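Local coordinates for N-acylethanolamine-hydrolyzing acid amidase subunit beta (PDB 6DY3), which probably hydrolyses bioactive fatty acid amides such as N-palmitoylethanolamine to ethanolamine and free fatty acids, working as the catalytic part of an alpha/beta heterodimer, at residues Gln7-Ile13 / Ala127-Glu133; Gly58-Tyr64 / Val99-Thr105; Gln156-Val160 / Leu182-Arg187. All coordinates share one frame. Residues are numbered along the deposited sequence.

Contact 1 (Gln7-Ile13 / Ala127-Glu133)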
# COMPACT_ATOMS: atom_id res chain seq x y z
N GLN B 7 -5.53 3.37 -18.96
CA GLN B 7 -6.82 3.83 -19.45
C GLN B 7 -7.03 3.29 -20.86
O GLN B 7 -6.23 3.56 -21.76
CB GLN B 7 -6.90 5.36 -19.44
CG GLN B 7 -8.27 5.88 -19.80
CD GLN B 7 -8.38 7.39 -19.73
OE1 GLN B 7 -7.38 8.10 -19.57
NE2 GLN B 7 -9.59 7.89 -19.83
N ASN B 8 -8.11 2.53 -21.04
CA ASN B 8 -8.35 1.90 -22.33
C ASN B 8 -8.99 2.90 -23.29
O ASN B 8 -9.20 4.07 -22.96
CB ASN B 8 -9.22 0.65 -22.16
CG ASN B 8 -10.59 0.96 -21.58
OD1 ASN B 8 -11.04 2.10 -21.58
ND2 ASN B 8 -11.26 -0.07 -21.09
N SER B 9 -9.30 2.43 -24.50
CA SER B 9 -9.88 3.30 -25.51
C SER B 9 -11.25 3.82 -25.07
O SER B 9 -11.59 4.98 -25.34
CB SER B 9 -10.00 2.56 -26.84
OG SER B 9 -8.73 2.10 -27.28
N ALA B 10 -12.02 2.99 -24.38
CA ALA B 10 -13.34 3.40 -23.90
C ALA B 10 -13.28 4.42 -22.77
O ALA B 10 -14.33 4.93 -22.37
CB ALA B 10 -14.12 2.17 -23.43
N GLY B 11 -12.09 4.71 -22.23
CA GLY B 11 -11.97 5.67 -21.15
C GLY B 11 -11.96 5.07 -19.76
O GLY B 11 -11.84 5.82 -18.78
N GLN B 12 -12.09 3.75 -19.64
CA GLN B 12 -12.06 3.11 -18.34
C GLN B 12 -10.63 3.06 -17.81
O GLN B 12 -9.69 2.78 -18.56
CB GLN B 12 -12.64 1.69 -18.44
CG GLN B 12 -12.88 1.04 -17.09
CD GLN B 12 -13.47 -0.35 -17.22
OE1 GLN B 12 -12.88 -1.23 -17.85
NE2 GLN B 12 -14.63 -0.56 -16.60
N ILE B 13 -10.48 3.33 -16.52
CA ILE B 13 -9.18 3.40 -15.86
C ILE B 13 -9.06 2.21 -14.92
O ILE B 13 -9.90 2.03 -14.03
CB ILE B 13 -8.99 4.73 -15.12
CG1 ILE B 13 -9.11 5.89 -16.13
CG2 ILE B 13 -7.64 4.77 -14.41
CD1 ILE B 13 -8.91 7.26 -15.54
N ALA B 127 -5.37 6.44 -9.40
CA ALA B 127 -6.22 6.20 -10.56
C ALA B 127 -7.58 6.85 -10.34
O ALA B 127 -8.14 6.80 -9.24
CB ALA B 127 -6.39 4.70 -10.81
N GLY B 128 -8.11 7.47 -11.40
CA GLY B 128 -9.36 8.19 -11.30
C GLY B 128 -10.46 7.64 -12.19
O GLY B 128 -10.53 6.43 -12.44
N ILE B 129 -11.33 8.53 -12.67
CA ILE B 129 -12.50 8.13 -13.44
C ILE B 129 -12.59 8.93 -14.73
O ILE B 129 -13.09 8.42 -15.75
CB ILE B 129 -13.78 8.29 -12.60
CG1 ILE B 129 -13.96 9.76 -12.20
CG2 ILE B 129 -13.71 7.38 -11.37
CD1 ILE B 129 -15.14 10.02 -11.26
N LYS B 130 -12.10 10.17 -14.72
CA LYS B 130 -12.16 11.02 -15.90
C LYS B 130 -10.93 10.79 -16.78
O LYS B 130 -10.09 9.94 -16.50
CB LYS B 130 -12.30 12.49 -15.49
CG LYS B 130 -13.65 12.82 -14.88
CD LYS B 130 -13.63 14.10 -14.05
CE LYS B 130 -13.04 15.27 -14.81
NZ LYS B 130 -12.94 16.48 -13.95
N LYS B 131 -10.82 11.57 -17.85
CA LYS B 131 -9.76 11.36 -18.82
C LYS B 131 -8.40 11.70 -18.22
O LYS B 131 -8.24 12.69 -17.50
CB LYS B 131 -10.00 12.21 -20.06
CG LYS B 131 -8.92 12.12 -21.11
CD LYS B 131 -9.19 13.11 -22.24
CE LYS B 131 -8.11 13.06 -23.31
NZ LYS B 131 -8.25 14.19 -24.26
N ASN B 132 -7.41 10.86 -18.53
CA ASN B 132 -6.02 11.04 -18.11
C ASN B 132 -5.89 11.11 -16.60
O ASN B 132 -4.86 11.57 -16.09
CB ASN B 132 -5.41 12.29 -18.75
CG ASN B 132 -4.99 12.06 -20.20
OD1 ASN B 132 -4.57 10.97 -20.57
ND2 ASN B 132 -5.11 13.10 -21.02
N GLU B 133 -6.90 10.65 -15.87
CA GLU B 133 -6.85 10.64 -14.40
C GLU B 133 -6.10 9.39 -13.95
O GLU B 133 -6.67 8.43 -13.43
CB GLU B 133 -8.24 10.73 -13.80
CG GLU B 133 -8.83 12.13 -13.86
CD GLU B 133 -10.00 12.34 -12.92
OE1 GLU B 133 -10.62 11.34 -12.50
OE2 GLU B 133 -10.32 13.51 -12.61
O HOH W 1 -11.81 3.89 -13.16
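Ile13 pushes its side chain into the loop Ala127-Glu133 and contributes the largest share of this modest interface, which totals 265 Å². Its CG2 meets CB of Ala127 at 3.8 Å, while its CD1 sits among backbone carbonyls, 3.1 Å from O of Lys130 and 3.3 Å from O of Glu133. Apolar packing is thus local, and polar links secure the rest. The chief one comes from Gln7, whose amide reaches both ways: OE1 accepts a hydrogen bond from N of Asn132 at 2.9 Å, and NE2 donates to O of Gly11 within its own loop at 3.2 Å. A water joins the two sides further along, donating to O of Ile13 (2.8 Å) and to O of Gly128 (2.9 Å).

Each loop is also braced from within. In Gln7-Ile13, a type I turn runs from Asn8 to Gly11, which has positive phi, and OD1 of Asn8 accepts from N of Gln12 at 2.8 Å. In Ala127-Glu133, a type II turn spans Lys130 to Glu133, and OE1 of Glu133 accepts from N of Ile129 and N of Lys130, both at 2.9 Å. A side chain on Gly128 would collide with that carboxylate.

Each loop links two antiparallel strands, 2-7 to 13-20 in one sheet and 122-127 to 134-139 in the other, so the contact ties hairpin ends of the two sheets together. Val5 of strand 2-7 packs against both Ile13 and Ala127, and helix 106-113 lies against Glu133.

Contact 2 (Gly58-Tyr64 / Val99-Thr105)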
# COMPACT_ATOMS: atom_id res chain seq x y z
N GLY B 58 -5.62 1.00 -1.48
CA GLY B 58 -6.96 1.37 -1.09
C GLY B 58 -7.72 2.07 -2.19
O GLY B 58 -7.18 2.39 -3.25
N GLN B 59 -9.00 2.33 -1.90
CA GLN B 59 -9.92 2.85 -2.90
C GLN B 59 -10.99 3.70 -2.23
O GLN B 59 -11.56 3.32 -1.20
CB GLN B 59 -10.59 1.70 -3.67
CG GLN B 59 -11.54 2.16 -4.75
CD GLN B 59 -12.31 1.00 -5.36
OE1 GLN B 59 -12.15 0.69 -6.54
NE2 GLN B 59 -13.17 0.37 -4.56
N ARG B 60 -11.28 4.85 -2.84
CA ARG B 60 -12.45 5.64 -2.50
C ARG B 60 -13.53 5.28 -3.52
O ARG B 60 -13.51 5.81 -4.64
CB ARG B 60 -12.13 7.13 -2.54
CG ARG B 60 -13.30 8.05 -2.22
CD ARG B 60 -13.42 8.31 -0.74
NE ARG B 60 -14.20 9.51 -0.46
CZ ARG B 60 -14.45 9.98 0.76
NH1 ARG B 60 -13.97 9.36 1.82
NH2 ARG B 60 -15.17 11.09 0.91
N PRO B 61 -14.48 4.41 -3.20
CA PRO B 61 -15.34 3.83 -4.25
C PRO B 61 -16.01 4.91 -5.09
O PRO B 61 -16.54 5.90 -4.58
CB PRO B 61 -16.35 3.00 -3.46
CG PRO B 61 -16.29 3.51 -2.06
CD PRO B 61 -14.88 3.96 -1.85
N GLY B 62 -15.96 4.71 -6.41
CA GLY B 62 -16.54 5.65 -7.34
C GLY B 62 -15.69 6.85 -7.67
O GLY B 62 -16.02 7.59 -8.61
N GLU B 63 -14.59 7.08 -6.95
CA GLU B 63 -13.83 8.32 -7.10
C GLU B 63 -12.38 8.06 -7.50
O GLU B 63 -11.94 8.56 -8.54
CB GLU B 63 -13.91 9.13 -5.80
CG GLU B 63 -15.34 9.50 -5.41
CD GLU B 63 -15.99 10.51 -6.38
OE1 GLU B 63 -15.28 11.05 -7.25
OE2 GLU B 63 -17.21 10.75 -6.26
N TYR B 64 -11.61 7.33 -6.70
CA TYR B 64 -10.22 7.08 -7.03
C TYR B 64 -9.70 5.90 -6.23
O TYR B 64 -10.28 5.50 -5.21
CB TYR B 64 -9.35 8.31 -6.76
CG TYR B 64 -9.30 8.71 -5.31
CD1 TYR B 64 -8.26 8.28 -4.49
CD2 TYR B 64 -10.28 9.51 -4.75
CE1 TYR B 64 -8.20 8.64 -3.16
CE2 TYR B 64 -10.23 9.87 -3.42
CZ TYR B 64 -9.19 9.44 -2.63
OH TYR B 64 -9.14 9.80 -1.30
N VAL B 99 -6.03 10.46 3.72
CA VAL B 99 -6.44 11.00 2.43
C VAL B 99 -7.69 10.30 1.92
O VAL B 99 -8.62 10.93 1.41
CB VAL B 99 -5.28 10.91 1.41
CG1 VAL B 99 -5.75 11.30 0.01
CG2 VAL B 99 -4.12 11.78 1.85
N LEU B 100 -7.74 8.97 2.06
CA LEU B 100 -8.92 8.22 1.63
C LEU B 100 -10.16 8.64 2.40
O LEU B 100 -11.27 8.55 1.88
CB LEU B 100 -8.69 6.71 1.81
CG LEU B 100 -7.75 6.03 0.82
CD1 LEU B 100 -7.44 4.60 1.26
CD2 LEU B 100 -8.35 6.04 -0.58
N GLU B 101 -9.98 9.11 3.63
CA GLU B 101 -11.12 9.46 4.48
C GLU B 101 -11.60 10.88 4.28
O GLU B 101 -12.80 11.14 4.43
CB GLU B 101 -10.75 9.25 5.95
CG GLU B 101 -11.92 9.36 6.91
CD GLU B 101 -11.60 8.82 8.30
OE1 GLU B 101 -11.19 7.65 8.40
OE2 GLU B 101 -11.77 9.57 9.28
N ASN B 102 -10.71 11.82 3.93
CA ASN B 102 -11.05 13.24 3.89
C ASN B 102 -10.96 13.88 2.51
O ASN B 102 -11.38 15.03 2.36
CB ASN B 102 -10.14 14.02 4.85
CG ASN B 102 -10.25 13.54 6.28
OD1 ASN B 102 -11.35 13.28 6.77
ND2 ASN B 102 -9.12 13.37 6.95
N GLN B 103 -10.42 13.20 1.51
CA GLN B 103 -10.35 13.72 0.15
C GLN B 103 -11.32 12.93 -0.73
O GLN B 103 -11.17 11.71 -0.87
CB GLN B 103 -8.92 13.66 -0.39
CG GLN B 103 -7.90 14.38 0.48
CD GLN B 103 -8.23 15.85 0.71
OE1 GLN B 103 -8.74 16.55 -0.17
NE2 GLN B 103 -7.96 16.33 1.92
N ALA B 104 -12.30 13.62 -1.29
CA ALA B 104 -13.42 12.95 -1.96
C ALA B 104 -13.19 12.69 -3.44
O ALA B 104 -13.78 11.74 -3.98
CB ALA B 104 -14.69 13.79 -1.79
N THR B 105 -12.37 13.48 -4.11
CA THR B 105 -12.19 13.36 -5.56
C THR B 105 -10.74 13.05 -5.90
O THR B 105 -9.82 13.31 -5.13
CB THR B 105 -12.64 14.64 -6.28
OG1 THR B 105 -11.85 15.75 -5.85
CG2 THR B 105 -14.10 14.92 -6.00
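The last turn of a helix exposes carbonyls that have run out of helical partners, and the meeting of Gly58-Tyr64 with Val99-Thr105 illustrates how a neighbouring hairpin can serve them. The clearest bond is made by Tyr64, whose OH donates to O of Gln103 at 2.8 Å. The same OH is 3.0 Å from O of Val99, but at a poor angle; that carbonyl instead accepts from N of Gln103 at 2.9 Å. Arg60 turns its guanidinium to the helix end, where NH1 makes weak hydrogen bonds to O of Leu100 (2.8 Å) and O of Glu101 (3.4 Å), while O of Gln103 lies over one guanidinium face. The amides of Ala104 and Thr105 look the other way, to weak bonds with Glu108, and Thr105 is the N-cap of helix 106-113.

The hairpin holds both donors in place through a classic beta bulge, with Glu63 and Tyr64 both facing Arg60. Here N of Arg60 bonds to O of Tyr64 at 2.7 Å, and O of Arg60 receives N of Glu63 at 2.8 Å and N of Tyr64 at 3.2 Å. Leu100 fills the apolar part, its CD2 3.7 Å from CE1 of Tyr64; its CD1 lies 4.0 Å from CA of Gly58, where a side chain would clash. The chemistry implies docking of side-chain donors onto main-chain acceptors, with the positive Arg60 set against the carbonyl end of helix 92-102.

Contact 3 (Gln156-Val160 / Leu182-Arg187)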
# COMPACT_ATOMS: atom_id res chain seq x y z
N GLN B 156 0.16 7.52 -24.51
CA GLN B 156 0.69 7.16 -23.20
C GLN B 156 -0.50 6.76 -22.33
O GLN B 156 -0.96 7.52 -21.48
CB GLN B 156 1.48 8.31 -22.60
CG GLN B 156 2.67 8.75 -23.45
CD GLN B 156 3.42 9.93 -22.86
OE1 GLN B 156 2.90 10.65 -22.01
NE2 GLN B 156 4.66 10.12 -23.30
N TRP B 157 -1.00 5.54 -22.55
CA TRP B 157 -2.23 5.08 -21.93
C TRP B 157 -2.01 4.24 -20.68
O TRP B 157 -2.99 3.83 -20.06
CB TRP B 157 -3.07 4.29 -22.93
CG TRP B 157 -2.37 3.11 -23.55
CD1 TRP B 157 -1.50 3.13 -24.60
CD2 TRP B 157 -2.50 1.73 -23.16
NE1 TRP B 157 -1.07 1.85 -24.89
CE2 TRP B 157 -1.67 0.98 -24.02
CE3 TRP B 157 -3.23 1.06 -22.17
CZ2 TRP B 157 -1.55 -0.41 -23.92
CZ3 TRP B 157 -3.11 -0.32 -22.07
CH2 TRP B 157 -2.28 -1.04 -22.94
N PHE B 158 -0.76 3.97 -20.30
CA PHE B 158 -0.48 3.22 -19.08
C PHE B 158 0.73 3.80 -18.36
O PHE B 158 1.57 4.49 -18.94
CB PHE B 158 -0.25 1.72 -19.37
CG PHE B 158 0.91 1.43 -20.27
CD1 PHE B 158 2.20 1.37 -19.77
CD2 PHE B 158 0.72 1.21 -21.62
CE1 PHE B 158 3.27 1.10 -20.61
CE2 PHE B 158 1.78 0.94 -22.46
CZ PHE B 158 3.06 0.89 -21.95
N LEU B 159 0.79 3.51 -17.06
CA LEU B 159 1.90 3.89 -16.20
C LEU B 159 2.30 2.68 -15.36
O LEU B 159 1.43 1.98 -14.83
CB LEU B 159 1.54 5.05 -15.28
CG LEU B 159 1.30 6.41 -15.94
CD1 LEU B 159 0.58 7.34 -14.99
CD2 LEU B 159 2.61 7.01 -16.39
N VAL B 160 3.61 2.43 -15.26
CA VAL B 160 4.14 1.30 -14.51
C VAL B 160 5.27 1.80 -13.62
O VAL B 160 6.16 2.52 -14.08
CB VAL B 160 4.65 0.18 -15.43
CG1 VAL B 160 5.19 -0.99 -14.60
CG2 VAL B 160 3.55 -0.28 -16.36
N LEU B 182 1.76 -4.99 -21.51
CA LEU B 182 0.73 -4.00 -21.80
C LEU B 182 0.72 -3.63 -23.28
O LEU B 182 -0.35 -3.44 -23.88
CB LEU B 182 0.95 -2.75 -20.94
CG LEU B 182 0.59 -2.90 -19.46
CD1 LEU B 182 1.32 -1.86 -18.64
CD2 LEU B 182 -0.92 -2.78 -19.26
N LYS B 183 1.90 -3.52 -23.89
CA LYS B 183 1.97 -3.21 -25.31
C LYS B 183 1.43 -4.35 -26.15
O LYS B 183 0.76 -4.11 -27.17
CB LYS B 183 3.41 -2.88 -25.70
CG LYS B 183 3.90 -1.55 -25.13
CD LYS B 183 5.36 -1.32 -25.49
CE LYS B 183 5.85 0.03 -24.97
NZ LYS B 183 7.28 0.26 -25.28
N GLU B 184 1.70 -5.60 -25.76
CA GLU B 184 1.18 -6.75 -26.50
C GLU B 184 -0.34 -6.75 -26.48
O GLU B 184 -0.99 -6.93 -27.52
CB GLU B 184 1.71 -8.05 -25.90
CG GLU B 184 3.20 -8.28 -26.08
CD GLU B 184 3.66 -9.58 -25.43
OE1 GLU B 184 2.80 -10.44 -25.13
OE2 GLU B 184 4.89 -9.75 -25.23
N LEU B 185 -0.94 -6.59 -25.30
CA LEU B 185 -2.39 -6.61 -25.19
C LEU B 185 -3.02 -5.41 -25.88
O LEU B 185 -4.12 -5.52 -26.43
CB LEU B 185 -2.81 -6.66 -23.72
CG LEU B 185 -2.27 -7.88 -22.95
CD1 LEU B 185 -2.68 -7.83 -21.49
CD2 LEU B 185 -2.74 -9.19 -23.59
N GLY B 186 -2.33 -4.28 -25.89
CA GLY B 186 -2.81 -3.10 -26.57
C GLY B 186 -3.86 -2.34 -25.78
O GLY B 186 -4.56 -2.89 -24.93
N ARG B 187 -3.99 -1.06 -26.12
CA ARG B 187 -4.91 -0.20 -25.38
C ARG B 187 -6.35 -0.63 -25.58
O ARG B 187 -7.13 -0.69 -24.62
CB ARG B 187 -4.73 1.25 -25.82
CG ARG B 187 -5.63 2.21 -25.05
CD ARG B 187 -5.56 3.63 -25.55
NE ARG B 187 -6.49 4.48 -24.81
CZ ARG B 187 -6.72 5.76 -25.08
NH1 ARG B 187 -6.10 6.36 -26.09
NH2 ARG B 187 -7.59 6.43 -24.34
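With 120 Å² covered by the other segment, Trp157 dominates the packing of Gln156-Val160 against Leu182-Arg187. Its indole lies flat against the backbone where the chain leaves helix 173-185: CA of Arg187 stands 3.5 Å from the centroid of the six-membered ring, only 4° off the normal, a CH-pi contact of nearly ideal geometry. N of Arg187 approaches CZ2 of Trp157 over the same ring system at 3.3 Å, and at the ring's edge CH2 of Trp157 comes within 3.2 Å of O of Leu182. Gly186, the first residue past the helix, has positive phi and turns the chain so that it can run along the indole. The extended side chain of Arg187 continues beyond it to hydrogen bond with O of Asn8.

Leu182, next in covered area, reaches back from the helix to the strand. Its CD1 sits 3.5 Å from CD1 of Phe158, over the ring face in a second CH-pi contact, and 3.6 Å from CG2 of Val160. Phe158 and Val160, two positions apart on the strand, both direct CB toward the helix, so Leu182 rests on a continuous apolar strip, with Ile4 of strand 2-7 beside it. Such packing of a helix on a strand at the edge of the antiparallel sheet within this chain, through aromatic and aliphatic side chains, fits the layered alpha-beta-beta-alpha architecture of the Ntn hydrolases, to which this family belongs.

How the contacts relate
The three contacts lie at different junctions of one fold. Contacts 2 and 3 each set the end of a helix against a sheet, the seven-stranded and the five-stranded one respectively, whereas contact 1 joins turns of both sheets. All are partly buried, and contact 1 covers the least surface. Their chemistry differs accordingly: contact 3 is apolar and aromatic, contact 2 turns on side-chain donors and helix carbonyls, and contact 1 mixes a hydrogen bond to the Gln7 side-chain amide, a bridging water and an isoleucine. Contact 1 touches both others, through Ala127 against Tyr64 and through Gln7 and Asn8 with Trp157 and Arg187, while contacts 2 and 3 stay about 13 Å apart between nearest atoms.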